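Local coordinates for protein glutathione transferase (Leptospira interrogans serovar Lai, PDB 3UBK) that probably conjugates glutathione to electrophilic substrates, as glutathione transferases generally do, and binds glutathione in its thioredoxin-like N-terminal domain, at residues Val15-Leu20 / Phe62-Ile67; Leu23-Glu28 / Phe70-Phe75; Ala90-Ile95 / Val150-Asp155. All blocks are in the same frame, centred on the assembly; numbering follows the deposited sequence.

How the contacts relate
Contacts 1 and 2 join the same two helices, 13-25 and 64-74, contact 1 toward their N-terminal starts and contact 2 at their C-terminal ends. Their centres lie about 11 Å apart. Contact 1 is buried and holds S64 of the glutathione site, though no glutathione is bound to this chain; contact 2 lies further out. Contact 3 is in the helical C-terminal domain, its centre about 14 Å from that of contact 1 and 15 Å from that of contact 2. The side chain of L153 comes within about 8 Å of that of S64. F151 of contact 3 bridges the domains: it packs on L20 and E24. All three contacts also touch the second subunit.

Contact 1. Residues Val15-Leu20 / Phe62-Ile67; sequences VNKVKL and FESGAI
K17 and S64 meet in the one polar bond between helix 13-25 and the start of helix 64-74. K17 NZ donates to S64 OG at 2.7 Å. The same NZ has a salt bridge to E100 OE2 of helix 86-111, its stronger partner. The K17 chain is extended beyond CG, which carries the ammonium group to both. Its aliphatic part runs alongside the serine, with CD 4.0 Å from S64 CB. S64 OG lies between its backbone N and carbonyl carbon (chi1 71°), which turns the hydroxyl to the lysine. Beside this pair V18 and I67 cross at about a right angle. The methyl I67 CG2 sits 3.7 Å from V18 CG1 and 3.9 Å from V18 CG2. V18 CG2 also touches S64 CB at 3.9 Å, so V18 packs on both S64 and I67.

These are the two helices of a thioredoxin-like glutathione transferase domain that pack on the same face of its sheet. S64 binds glutathione in a structure of this protein. S64-I67 opens helix 64-74 in the manner of the family's SNAIL/TRAIL motif, and E63-S64 matches the acidic-serine pair that, in many relatives, meets the γ-glutamyl end of the ligand.

E63, just before S64, occupies the N-cap. In one of its two conformers, OE1 accepts from G65 N and OE2 from A66 N, each from above the carboxylate plane; this cap is therefore less certain. The backbone bond from I67 N to E63 O, 2.8 Å, closes the first turn. The neighbouring F62 N donates to E94 OE2 of the second subunit.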
ATOM      1  N   VAL A  15      -1.029  -1.054  13.914  1.00 31.34           N
ATOM      2  CA  VAL A  15      -0.433  -0.305  15.023  1.00 32.39           C
ATOM      3  C   VAL A  15       0.905  -0.949  15.362  1.00 32.99           C
ATOM      4  O   VAL A  15       1.939  -0.274  15.501  1.00 31.76           O
ATOM      5  CB  VAL A  15      -1.378  -0.300  16.272  1.00 31.82           C
ATOM      6  CG1 VAL A  15      -0.669   0.254  17.503  1.00 33.24           C
ATOM      7  CG2 VAL A  15      -2.638   0.494  15.972  1.00 34.40           C
ATOM      8  N   ASN A  16       0.905  -2.271  15.456  1.00 28.69           N
ATOM      9  CA  ASN A  16       2.105  -2.981  15.846  1.00 32.85           C
ATOM     10  C   ASN A  16       3.220  -2.852  14.825  1.00 36.52           C
ATOM     11  O   ASN A  16       4.386  -2.755  15.196  1.00 31.35           O
ATOM     12  CB  ASN A  16       1.798  -4.447  16.164  1.00 34.61           C
ATOM     13  CG  ASN A  16       1.029  -4.583  17.451  1.00 37.25           C
ATOM     14  OD1 ASN A  16       1.035  -3.666  18.269  1.00 34.99           O
ATOM     15  ND2 ASN A  16       0.349  -5.699  17.632  1.00 35.36           N
ATOM     16  N   LYS A  17       2.865  -2.868  13.541  1.00 33.22           N
ATOM     17  CA  LYS A  17       3.830  -2.580  12.485  1.00 30.20           C
ATOM     18  C   LYS A  17       4.591  -1.266  12.771  1.00 32.27           C
ATOM     19  O   LYS A  17       5.819  -1.209  12.696  1.00 32.01           O
ATOM     20  CB  LYS A  17       3.098  -2.506  11.136  1.00 31.10           C
ATOM     21  CG  LYS A  17       3.907  -1.950   9.959  1.00 30.13           C
ATOM     22  CD  LYS A  17       2.925  -1.717   8.793  1.00 33.28           C
ATOM     23  CE  LYS A  17       3.547  -1.094   7.570  1.00 43.42           C
ATOM     24  NZ  LYS A  17       2.430  -0.655   6.647  1.00 32.88           N
ATOM     25  N   VAL A  18       3.857  -0.208  13.088  1.00 29.54           N
ATOM     26  CA  VAL A  18       4.470   1.098  13.372  1.00 32.15           C
ATOM     27  C   VAL A  18       5.296   1.059  14.671  1.00 33.46           C
ATOM     28  O   VAL A  18       6.422   1.577  14.752  1.00 33.01           O
ATOM     29  CB  VAL A  18       3.405   2.220  13.457  1.00 31.54           C
ATOM     30  CG1 VAL A  18       4.016   3.511  14.009  1.00 29.05           C
ATOM     31  CG2 VAL A  18       2.753   2.475  12.070  1.00 24.54           C
ATOM     32  N   LYS A  19       4.736   0.414  15.682  1.00 30.15           N
ATOM     33  CA  LYS A  19       5.375   0.302  16.991  1.00 33.74           C
ATOM     34  C   LYS A  19       6.738  -0.397  16.909  1.00 30.44           C
ATOM     35  O   LYS A  19       7.702  -0.000  17.580  1.00 32.33           O
ATOM     36  CB  LYS A  19       4.415  -0.467  17.908  1.00 35.09           C
ATOM     37  CG  LYS A  19       4.540  -0.212  19.369  1.00 50.21           C
ATOM     38  CD  LYS A  19       3.286  -0.721  20.088  1.00 44.60           C
ATOM     39  CE  LYS A  19       3.622  -1.101  21.511  1.00 42.06           C
ATOM     40  NZ  LYS A  19       2.422  -1.561  22.275  1.00 37.13           N
ATOM     41  N   LEU A  20       6.827  -1.452  16.096  1.00 31.78           N
ATOM     42  CA  LEU A  20       8.091  -2.139  15.887  1.00 29.36           C
ATOM     43  C   LEU A  20       9.196  -1.197  15.377  1.00 33.15           C
ATOM     44  O   LEU A  20      10.367  -1.274  15.812  1.00 28.60           O
ATOM     45  CB  LEU A  20       7.908  -3.304  14.898  1.00 31.91           C
ATOM     46  CG  LEU A  20       7.176  -4.546  15.406  1.00 31.03           C
ATOM     47  CD1 LEU A  20       6.635  -5.423  14.237  1.00 30.32           C
ATOM     48  CD2 LEU A  20       8.090  -5.353  16.332  1.00 29.25           C
ATOM     49  N   PHE A  62      -2.018   9.325   9.070  1.00 31.29           N
ATOM     50  CA  PHE A  62      -3.034   8.294   9.374  1.00 39.06           C
ATOM     51  C   PHE A  62      -3.019   7.025   8.525  1.00 42.28           C
ATOM     52  O   PHE A  62      -4.042   6.330   8.420  1.00 48.57           O
ATOM     53  CB  PHE A  62      -4.432   8.886   9.306  1.00 43.17           C
ATOM     54  CG  PHE A  62      -4.750   9.491   7.975  1.00 41.80           C
ATOM     55  CD1 PHE A  62      -5.073   8.682   6.895  1.00 40.25           C
ATOM     56  CD2 PHE A  62      -4.698  10.865   7.797  1.00 35.62           C
ATOM     57  CE1 PHE A  62      -5.364   9.240   5.652  1.00 42.78           C
ATOM     58  CE2 PHE A  62      -4.979  11.430   6.553  1.00 47.87           C
ATOM     59  CZ  PHE A  62      -5.307  10.608   5.479  1.00 44.49           C
ATOM     60  N   GLU A  63      -1.888   6.709   7.919  1.00 37.51           N
ATOM     61  CA  GLU A  63      -1.730   5.434   7.220  0.50 37.42           C
ATOM     62  C   GLU A  63      -0.374   4.860   7.610  1.00 35.72           C
ATOM     63  O   GLU A  63       0.634   5.569   7.555  1.00 32.11           O
ATOM     64  CB  GLU A  63      -1.831   5.638   5.703  0.50 38.26           C
ATOM     65  CG  GLU A  63      -1.981   4.350   4.904  0.50 48.47           C
ATOM     66  CD  GLU A  63      -0.648   3.710   4.565  0.50 38.74           C
ATOM     67  OE1 GLU A  63      -0.490   2.497   4.815  0.50 28.35           O
ATOM     68  OE2 GLU A  63       0.240   4.423   4.049  0.50 39.27           O
ATOM     69  N   SER A  64      -0.349   3.596   8.017  1.00 30.81           N
ATOM     70  CA  SER A  64       0.834   2.986   8.603  1.00 32.64           C
ATOM     71  C   SER A  64       2.069   3.039   7.709  1.00 33.01           C
ATOM     72  O   SER A  64       3.180   3.271   8.189  1.00 32.87           O
ATOM     73  CB  SER A  64       0.545   1.537   9.030  1.00 30.02           C
ATOM     74  OG  SER A  64       0.408   0.704   7.902  1.00 35.82           O
ATOM     75  N   GLY A  65       1.892   2.802   6.413  1.00 34.64           N
ATOM     76  CA  GLY A  65       3.019   2.952   5.479  1.00 33.18           C
ATOM     77  C   GLY A  65       3.579   4.371   5.436  1.00 29.06           C
ATOM     78  O   GLY A  65       4.799   4.579   5.546  1.00 28.78           O
ATOM     79  N   ALA A  66       2.706   5.361   5.271  1.00 30.68           N
ATOM     80  CA  ALA A  66       3.153   6.770   5.287  1.00 27.58           C
ATOM     81  C   ALA A  66       3.788   7.163   6.623  1.00 27.50           C
ATOM     82  O   ALA A  66       4.749   7.929   6.650  1.00 28.18           O
ATOM     83  CB  ALA A  66       1.996   7.716   4.979  1.00 30.72           C
ATOM     84  N   ILE A  67       3.222   6.681   7.732  1.00 27.93           N
ATOM     85  CA  ILE A  67       3.832   6.901   9.060  1.00 29.96           C
ATOM     86  C   ILE A  67       5.289   6.407   9.127  1.00 30.10           C
ATOM     87  O   ILE A  67       6.190   7.149   9.526  1.00 28.80           O
ATOM     88  CB  ILE A  67       3.010   6.227  10.190  1.00 32.64           C
ATOM     89  CG1 ILE A  67       1.649   6.917  10.369  1.00 30.42           C
ATOM     90  CG2 ILE A  67       3.788   6.222  11.518  1.00 27.01           C
ATOM     91  CD1 ILE A  67       0.662   6.083  11.191  1.00 28.68           C
TER

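Contact 2. Residues Leu23-Glu28 / Phe70-Phe75; sequences LEKGLE and FLDTIF
K25 reaches across to helix 64-74 and bonds to both D72 and F75. Its NZ donates to D72 OD1 at 2.8 Å, a salt bridge that meets the oxygen nearly in line with its C-O bond. The same NZ donates to F75 O, also at 2.8 Å, in the carbonyl plane with a C=O...N angle of 153°. Beyond CG the K25 chain is extended until its last torsion (chi4 -74°), where the bend brings NZ to both oxygens. NZ also bonds to P79 O, its strongest partner, and to Q77 O; four oxygens share its three hydrogens.

D72 is satisfied at both oxygens: OD1 also accepts from L81 N, and OD2 from I82 N. K25 and D72 thus fasten the ends of two helices of the thioredoxin-like domain to the linker that leads into the helical C-terminal domain. F75 N, at the end of its helix, is taken by L71 O at 2.7 Å.

Beside the polar bonds the contact is apolar. L27 CD2 lies over one face of the F75 ring, offset toward the rim, 3.9 Å from its centroid and 19° off the normal, a CH-pi contact. L27 CD1 is 3.8 Å from F75 CD2. L71 CD2 meets the ring at its edge, in plane. G26, just before L27, makes a Schellman motif, with positive phi and two bonds back into the last turn; one is G26 N to L23 O, 3.0 Å.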
ATOM      1  N   LEU A  23      10.155   1.398  18.216  1.00 31.73           N
ATOM      2  CA  LEU A  23      10.940   0.737  19.261  1.00 30.44           C
ATOM      3  C   LEU A  23      12.342   0.421  18.787  1.00 34.93           C
ATOM      4  O   LEU A  23      13.307   0.588  19.531  1.00 30.09           O
ATOM      5  CB  LEU A  23      10.259  -0.561  19.707  1.00 28.48           C
ATOM      6  CG  LEU A  23       9.001  -0.313  20.541  1.00 33.43           C
ATOM      7  CD1 LEU A  23       8.241  -1.633  20.763  1.00 32.05           C
ATOM      8  CD2 LEU A  23       9.398   0.365  21.873  1.00 37.93           C
ATOM      9  N   GLU A  24      12.458  -0.043  17.546  1.00 29.78           N
ATOM     10  CA  GLU A  24      13.754  -0.465  17.046  1.00 28.41           C
ATOM     11  C   GLU A  24      14.746   0.695  16.900  1.00 32.48           C
ATOM     12  O   GLU A  24      15.952   0.510  17.126  1.00 29.90           O
ATOM     13  CB  GLU A  24      13.598  -1.228  15.729  1.00 30.09           C
ATOM     14  CG  GLU A  24      14.837  -2.013  15.348  1.00 28.43           C
ATOM     15  CD  GLU A  24      15.077  -3.230  16.251  1.00 33.95           C
ATOM     16  OE1 GLU A  24      14.167  -3.645  17.004  1.00 33.44           O
ATOM     17  OE2 GLU A  24      16.181  -3.787  16.179  1.00 34.34           O
ATOM     18  N   LYS A  25      14.234   1.873  16.526  1.00 30.26           N
ATOM     19  CA  LYS A  25      15.019   3.100  16.466  1.00 32.20           C
ATOM     20  C   LYS A  25      15.300   3.676  17.858  1.00 37.66           C
ATOM     21  O   LYS A  25      16.165   4.537  18.018  1.00 36.14           O
ATOM     22  CB  LYS A  25      14.297   4.167  15.624  1.00 30.10           C
ATOM     23  CG  LYS A  25      14.375   3.942  14.113  1.00 33.58           C
ATOM     24  CD  LYS A  25      13.742   5.086  13.346  1.00 30.74           C
ATOM     25  CE  LYS A  25      13.779   4.826  11.840  1.00 26.59           C
ATOM     26  NZ  LYS A  25      15.169   5.002  11.236  1.00 25.14           N
ATOM     27  N   GLY A  26      14.540   3.224  18.846  1.00 37.43           N
ATOM     28  CA  GLY A  26      14.703   3.704  20.208  1.00 36.82           C
ATOM     29  C   GLY A  26      14.030   5.040  20.446  1.00 36.44           C
ATOM     30  O   GLY A  26      14.444   5.796  21.316  1.00 38.69           O
ATOM     31  N   LEU A  27      13.005   5.353  19.666  1.00 31.12           N
ATOM     32  CA  LEU A  27      12.318   6.628  19.823  1.00 32.75           C
ATOM     33  C   LEU A  27      11.402   6.575  21.043  1.00 36.69           C
ATOM     34  O   LEU A  27      10.842   5.527  21.349  1.00 42.28           O
ATOM     35  CB  LEU A  27      11.476   6.948  18.586  1.00 31.43           C
ATOM     36  CG  LEU A  27      12.234   7.119  17.265  1.00 36.67           C
ATOM     37  CD1 LEU A  27      11.284   7.178  16.069  1.00 34.80           C
ATOM     38  CD2 LEU A  27      13.087   8.363  17.322  1.00 37.23           C
ATOM     39  N   GLU A  28      11.241   7.701  21.728  1.00 39.50           N
ATOM     40  CA  GLU A  28      10.243   7.800  22.788  1.00 45.62           C
ATOM     41  C   GLU A  28       8.873   8.144  22.211  1.00 42.95           C
ATOM     42  O   GLU A  28       8.757   8.996  21.329  1.00 42.39           O
ATOM     43  CB  GLU A  28      10.630   8.875  23.799  1.00 44.80           C
ATOM     44  CG  GLU A  28      11.899   8.571  24.578  1.00 61.85           C
ATOM     45  CD  GLU A  28      12.297   9.716  25.492  1.00 81.14           C
ATOM     46  OE1 GLU A  28      11.432  10.573  25.788  1.00 84.99           O
ATOM     47  OE2 GLU A  28      13.472   9.759  25.912  1.00 89.96           O
ATOM     48  N   PHE A  70       7.645   8.312   6.922  1.00 25.06           N
ATOM     49  CA  PHE A  70       7.864   9.627   7.533  1.00 26.30           C
ATOM     50  C   PHE A  70       8.885   9.554   8.684  1.00 29.40           C
ATOM     51  O   PHE A  70       9.864  10.318   8.720  1.00 29.64           O
ATOM     52  CB  PHE A  70       6.519  10.178   8.020  1.00 26.54           C
ATOM     53  CG  PHE A  70       6.634  11.395   8.897  1.00 30.12           C
ATOM     54  CD1 PHE A  70       6.698  12.669   8.337  1.00 29.80           C
ATOM     55  CD2 PHE A  70       6.681  11.262  10.282  1.00 25.60           C
ATOM     56  CE1 PHE A  70       6.803  13.813   9.154  1.00 36.05           C
ATOM     57  CE2 PHE A  70       6.776  12.399  11.113  1.00 33.80           C
ATOM     58  CZ  PHE A  70       6.836  13.678  10.535  1.00 32.66           C
ATOM     59  N   LEU A  71       8.656   8.633   9.616  1.00 26.34           N
ATOM     60  CA  LEU A  71       9.551   8.472  10.755  1.00 26.13           C
ATOM     61  C   LEU A  71      10.969   8.150  10.296  1.00 29.73           C
ATOM     62  O   LEU A  71      11.931   8.650  10.868  1.00 29.83           O
ATOM     63  CB  LEU A  71       9.055   7.378  11.713  1.00 26.25           C
ATOM     64  CG  LEU A  71       7.819   7.760  12.519  1.00 32.25           C
ATOM     65  CD1 LEU A  71       7.334   6.561  13.325  1.00 34.91           C
ATOM     66  CD2 LEU A  71       8.135   8.958  13.427  1.00 28.18           C
ATOM     67  N   ASP A  72      11.101   7.331   9.257  1.00 26.96           N
ATOM     68  CA  ASP A  72      12.420   6.984   8.747  1.00 28.38           C
ATOM     69  C   ASP A  72      13.113   8.183   8.093  1.00 32.78           C
ATOM     70  O   ASP A  72      14.331   8.260   8.107  1.00 30.24           O
ATOM     71  CB  ASP A  72      12.359   5.825   7.743  1.00 29.08           C
ATOM     72  CG  ASP A  72      13.688   5.110   7.602  1.00 31.36           C
ATOM     73  OD1 ASP A  72      14.267   4.720   8.643  1.00 31.17           O
ATOM     74  OD2 ASP A  72      14.156   4.913   6.452  1.00 30.18           O
ATOM     75  N   THR A  73      12.334   9.108   7.530  1.00 27.98           N
ATOM     76  CA  THR A  73      12.891  10.295   6.913  1.00 28.75           C
ATOM     77  C   THR A  73      13.374  11.276   7.989  1.00 33.56           C
ATOM     78  O   THR A  73      14.527  11.729   7.972  1.00 29.23           O
ATOM     79  CB  THR A  73      11.846  10.981   6.020  1.00 30.50           C
ATOM     80  OG1 THR A  73      11.521  10.111   4.930  1.00 31.10           O
ATOM     81  CG2 THR A  73      12.379  12.320   5.477  1.00 32.54           C
ATOM     82  N   ILE A  74      12.502  11.599   8.938  1.00 27.61           N
ATOM     83  CA  ILE A  74      12.890  12.562   9.963  1.00 33.05           C
ATOM     84  C   ILE A  74      13.776  12.000  11.075  1.00 31.35           C
ATOM     85  O   ILE A  74      14.538  12.743  11.680  1.00 30.15           O
ATOM     86  CB  ILE A  74      11.691  13.322  10.581  1.00 39.68           C
ATOM     87  CG1 ILE A  74      10.751  12.377  11.307  1.00 39.52           C
ATOM     88  CG2 ILE A  74      10.941  14.134   9.522  1.00 37.89           C
ATOM     89  CD1 ILE A  74       9.896  13.103  12.350  1.00 60.70           C
ATOM     90  N   PHE A  75      13.659  10.706  11.365  1.00 28.27           N
ATOM     91  CA  PHE A  75      14.555  10.061  12.340  1.00 29.35           C
ATOM     92  C   PHE A  75      15.378   8.957  11.683  1.00 27.81           C
ATOM     93  O   PHE A  75      15.100   7.767  11.888  1.00 31.48           O
ATOM     94  CB  PHE A  75      13.743   9.469  13.496  1.00 29.96           C
ATOM     95  CG  PHE A  75      13.000  10.502  14.317  1.00 32.09           C
ATOM     96  CD1 PHE A  75      13.697  11.423  15.083  1.00 29.64           C
ATOM     97  CD2 PHE A  75      11.607  10.540  14.327  1.00 33.49           C
ATOM     98  CE1 PHE A  75      13.018  12.377  15.850  1.00 36.35           C
ATOM     99  CE2 PHE A  75      10.921  11.482  15.091  1.00 39.90           C
ATOM    100  CZ  PHE A  75      11.632  12.400  15.859  1.00 39.28           C
TER

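Contact 3. Residues Ala90-Ile95 / Val150-Asp155; sequences ARVREI and VFTLAD
T152, which meets V92 across the contact, donates its backbone N to D155 OD2 at 2.9 Å. The carboxylate accepts with its anti lone pair, and the N-H...O angle is 157°. In return T152 OG1 accepts from A154 N, a longer bond of 3.1 Å bent to 135°. Together the two bonds form a capping box at the start of helix 153-169. The other oxygen, D155 OD1, is held by I146 N and by the hydroxyl of Y188, so the aspartate is fixed at both oxygens.

V92 of helix 86-111 faces this cap. Its CG2 and the end of T152 approach tip to tip, with CG2 3.6 Å from T152 OG1. The other methyl turns to the first helical turn: V92 CG1 is 3.7 Å from L153 CB and packs beside A154 N. CG1 stands anti to the V92 backbone N (chi1 161°), which spreads the two methyls over the cap and the turn behind it. One helical turn further on, I95 CG2 touches A154 CB at 3.8 Å. The small alanine lets the backbones come close, with V92 CA and A154 CA 5.4 Å apart. I95 also packs on L136 and V139 of helix 119-139.

The sequence T-L-A-D fits the N-capping box (S/T-x-x-D) that opens the central buried helix of the C-terminal domain in glutathione transferases. L153 is also tied by a backbone hydrogen bond to L81 of the interdomain linker.

T152 N, A154 N and both oxygens of D155 are bonded within 150-155 or to groups outside helix 86-111, which implies that this helix meets the cap by van der Waals packing rather than by hydrogen bonds.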
ATOM      1  N   ALA A  90      13.792  -1.125  -2.879  1.00 31.66           N
ATOM      2  CA  ALA A  90      12.667  -1.636  -3.657  1.00 33.08           C
ATOM      3  C   ALA A  90      12.239  -3.003  -3.130  1.00 29.34           C
ATOM      4  O   ALA A  90      11.041  -3.263  -2.948  1.00 37.07           O
ATOM      5  CB  ALA A  90      13.027  -1.699  -5.155  1.00 34.32           C
ATOM      6  N   ARG A  91      13.220  -3.871  -2.868  1.00 32.12           N
ATOM      7  CA  ARG A  91      12.943  -5.222  -2.378  1.00 32.43           C
ATOM      8  C   ARG A  91      12.271  -5.135  -1.013  1.00 34.80           C
ATOM      9  O   ARG A  91      11.300  -5.835  -0.740  1.00 30.39           O
ATOM     10  CB  ARG A  91      14.236  -6.055  -2.317  1.00 35.78           C
ATOM     11  CG  ARG A  91      14.062  -7.457  -1.724  1.00 43.32           C
ATOM     12  N   VAL A  92      12.762  -4.244  -0.152  1.00 32.49           N
ATOM     13  CA  VAL A  92      12.095  -4.049   1.133  1.00 29.61           C
ATOM     14  C   VAL A  92      10.629  -3.642   0.951  1.00 31.03           C
ATOM     15  O   VAL A  92       9.723  -4.180   1.610  1.00 30.48           O
ATOM     16  CB  VAL A  92      12.859  -3.012   2.010  1.00 26.94           C
ATOM     17  CG1 VAL A  92      11.958  -2.493   3.087  1.00 26.98           C
ATOM     18  CG2 VAL A  92      14.112  -3.657   2.616  1.00 28.80           C
ATOM     19  N   ARG A  93      10.370  -2.694   0.051  1.00 30.10           N
ATOM     20  CA  ARG A  93       8.983  -2.291  -0.203  1.00 32.19           C
ATOM     21  C   ARG A  93       8.141  -3.416  -0.835  1.00 28.76           C
ATOM     22  O   ARG A  93       6.980  -3.601  -0.483  1.00 33.32           O
ATOM     23  CB  ARG A  93       8.928  -1.017  -1.064  1.00 28.94           C
ATOM     24  CG  ARG A  93       9.513   0.211  -0.330  1.00 26.59           C
ATOM     25  CD  ARG A  93       9.336   1.487  -1.145  1.00 27.96           C
ATOM     26  NE  ARG A  93       9.675   2.693  -0.381  1.00 25.69           N
ATOM     27  CZ  ARG A  93      10.779   3.411  -0.573  1.00 30.25           C
ATOM     28  NH1 ARG A  93      11.643   3.063  -1.522  1.00 28.96           N
ATOM     29  NH2 ARG A  93      11.008   4.496   0.161  1.00 28.93           N
ATOM     30  N   GLU A  94       8.726  -4.159  -1.763  1.00 31.29           N
ATOM     31  CA  GLU A  94       8.028  -5.304  -2.368  1.00 32.32           C
ATOM     32  C   GLU A  94       7.593  -6.317  -1.302  1.00 34.39           C
ATOM     33  O   GLU A  94       6.431  -6.735  -1.247  1.00 34.99           O
ATOM     34  CB  GLU A  94       8.932  -5.978  -3.400  1.00 31.86           C
ATOM     35  CG  GLU A  94       9.085  -5.181  -4.700  1.00 30.83           C
ATOM     36  CD  GLU A  94      10.248  -5.662  -5.552  1.00 37.87           C
ATOM     37  OE1 GLU A  94      11.183  -6.275  -5.002  1.00 38.06           O
ATOM     38  OE2 GLU A  94      10.232  -5.418  -6.778  1.00 43.52           O
ATOM     39  N   ILE A  95       8.526  -6.697  -0.437  1.00 34.06           N
ATOM     40  CA  ILE A  95       8.212  -7.677   0.601  1.00 33.51           C
ATOM     41  C   ILE A  95       7.062  -7.205   1.475  1.00 32.43           C
ATOM     42  O   ILE A  95       6.100  -7.949   1.741  1.00 32.94           O
ATOM     43  CB  ILE A  95       9.440  -7.970   1.483  1.00 34.76           C
ATOM     44  CG1 ILE A  95      10.504  -8.684   0.653  1.00 37.93           C
ATOM     45  CG2 ILE A  95       9.008  -8.769   2.723  1.00 34.88           C
ATOM     46  CD1 ILE A  95      11.876  -8.693   1.279  1.00 43.06           C
ATOM     47  N   VAL A 150      20.017  -6.920   8.130  1.00 31.41           N
ATOM     48  CA  VAL A 150      19.628  -5.809   9.007  1.00 29.39           C
ATOM     49  C   VAL A 150      18.111  -5.596   9.064  1.00 31.18           C
ATOM     50  O   VAL A 150      17.391  -5.914   8.124  1.00 34.44           O
ATOM     51  CB  VAL A 150      20.321  -4.464   8.613  1.00 32.53           C
ATOM     52  CG1 VAL A 150      21.822  -4.523   8.913  1.00 30.62           C
ATOM     53  CG2 VAL A 150      20.070  -4.113   7.125  1.00 30.75           C
ATOM     54  N   PHE A 151      17.641  -5.056  10.185  1.00 29.13           N
ATOM     55  CA  PHE A 151      16.219  -4.778  10.403  1.00 32.15           C
ATOM     56  C   PHE A 151      15.782  -3.723   9.373  1.00 33.61           C
ATOM     57  O   PHE A 151      16.509  -2.765   9.131  1.00 29.68           O
ATOM     58  CB  PHE A 151      16.058  -4.225  11.815  1.00 29.60           C
ATOM     59  CG  PHE A 151      14.623  -4.032  12.256  1.00 30.80           C
ATOM     60  CD1 PHE A 151      13.883  -2.932  11.825  1.00 27.15           C
ATOM     61  CD2 PHE A 151      14.036  -4.922  13.140  1.00 31.49           C
ATOM     62  CE1 PHE A 151      12.597  -2.739  12.253  1.00 33.63           C
ATOM     63  CE2 PHE A 151      12.745  -4.728  13.581  1.00 35.34           C
ATOM     64  CZ  PHE A 151      12.019  -3.639  13.139  1.00 33.67           C
ATOM     65  N   THR A 152      14.626  -3.915   8.739  1.00 26.44           N
ATOM     66  CA  THR A 152      14.097  -2.915   7.801  1.00 28.33           C
ATOM     67  C   THR A 152      12.612  -2.781   7.976  1.00 31.05           C
ATOM     68  O   THR A 152      12.014  -3.459   8.812  1.00 29.29           O
ATOM     69  CB  THR A 152      14.305  -3.308   6.329  1.00 31.53           C
ATOM     70  OG1 THR A 152      13.530  -4.481   6.045  1.00 30.05           O
ATOM     71  CG2 THR A 152      15.772  -3.568   6.035  1.00 38.60           C
ATOM     72  N   LEU A 153      12.007  -1.929   7.152  1.00 30.84           N
ATOM     73  CA  LEU A 153      10.550  -1.795   7.105  1.00 26.79           C
ATOM     74  C   LEU A 153       9.873  -3.161   6.928  1.00 29.32           C
ATOM     75  O   LEU A 153       8.781  -3.413   7.452  1.00 31.74           O
ATOM     76  CB  LEU A 153      10.159  -0.909   5.902  1.00 30.35           C
ATOM     77  CG  LEU A 153       8.650  -0.918   5.601  1.00 34.11           C
ATOM     78  CD1 LEU A 153       7.907  -0.164   6.710  1.00 35.34           C
ATOM     79  CD2 LEU A 153       8.322  -0.314   4.225  1.00 38.82           C
ATOM     80  N   ALA A 154      10.486  -4.025   6.139  1.00 27.92           N
ATOM     81  CA  ALA A 154       9.853  -5.313   5.873  1.00 33.15           C
ATOM     82  C   ALA A 154       9.721  -6.171   7.151  1.00 32.90           C
ATOM     83  O   ALA A 154       8.848  -7.033   7.232  1.00 32.49           O
ATOM     84  CB  ALA A 154      10.605  -6.064   4.781  1.00 29.46           C
ATOM     85  N   ASP A 155      10.571  -5.924   8.150  1.00 29.76           N
ATOM     86  CA  ASP A 155      10.447  -6.651   9.426  1.00 31.53           C
ATOM     87  C   ASP A 155       9.296  -6.113  10.255  1.00 30.90           C
ATOM     88  O   ASP A 155       8.680  -6.848  11.013  1.00 32.01           O
ATOM     89  CB  ASP A 155      11.758  -6.614  10.224  1.00 28.87           C
ATOM     90  CG  ASP A 155      12.870  -7.357   9.524  1.00 34.58           C
ATOM     91  OD1 ASP A 155      12.830  -8.604   9.524  1.00 29.83           O
ATOM     92  OD2 ASP A 155      13.781  -6.705   8.971  1.00 29.85           O
TER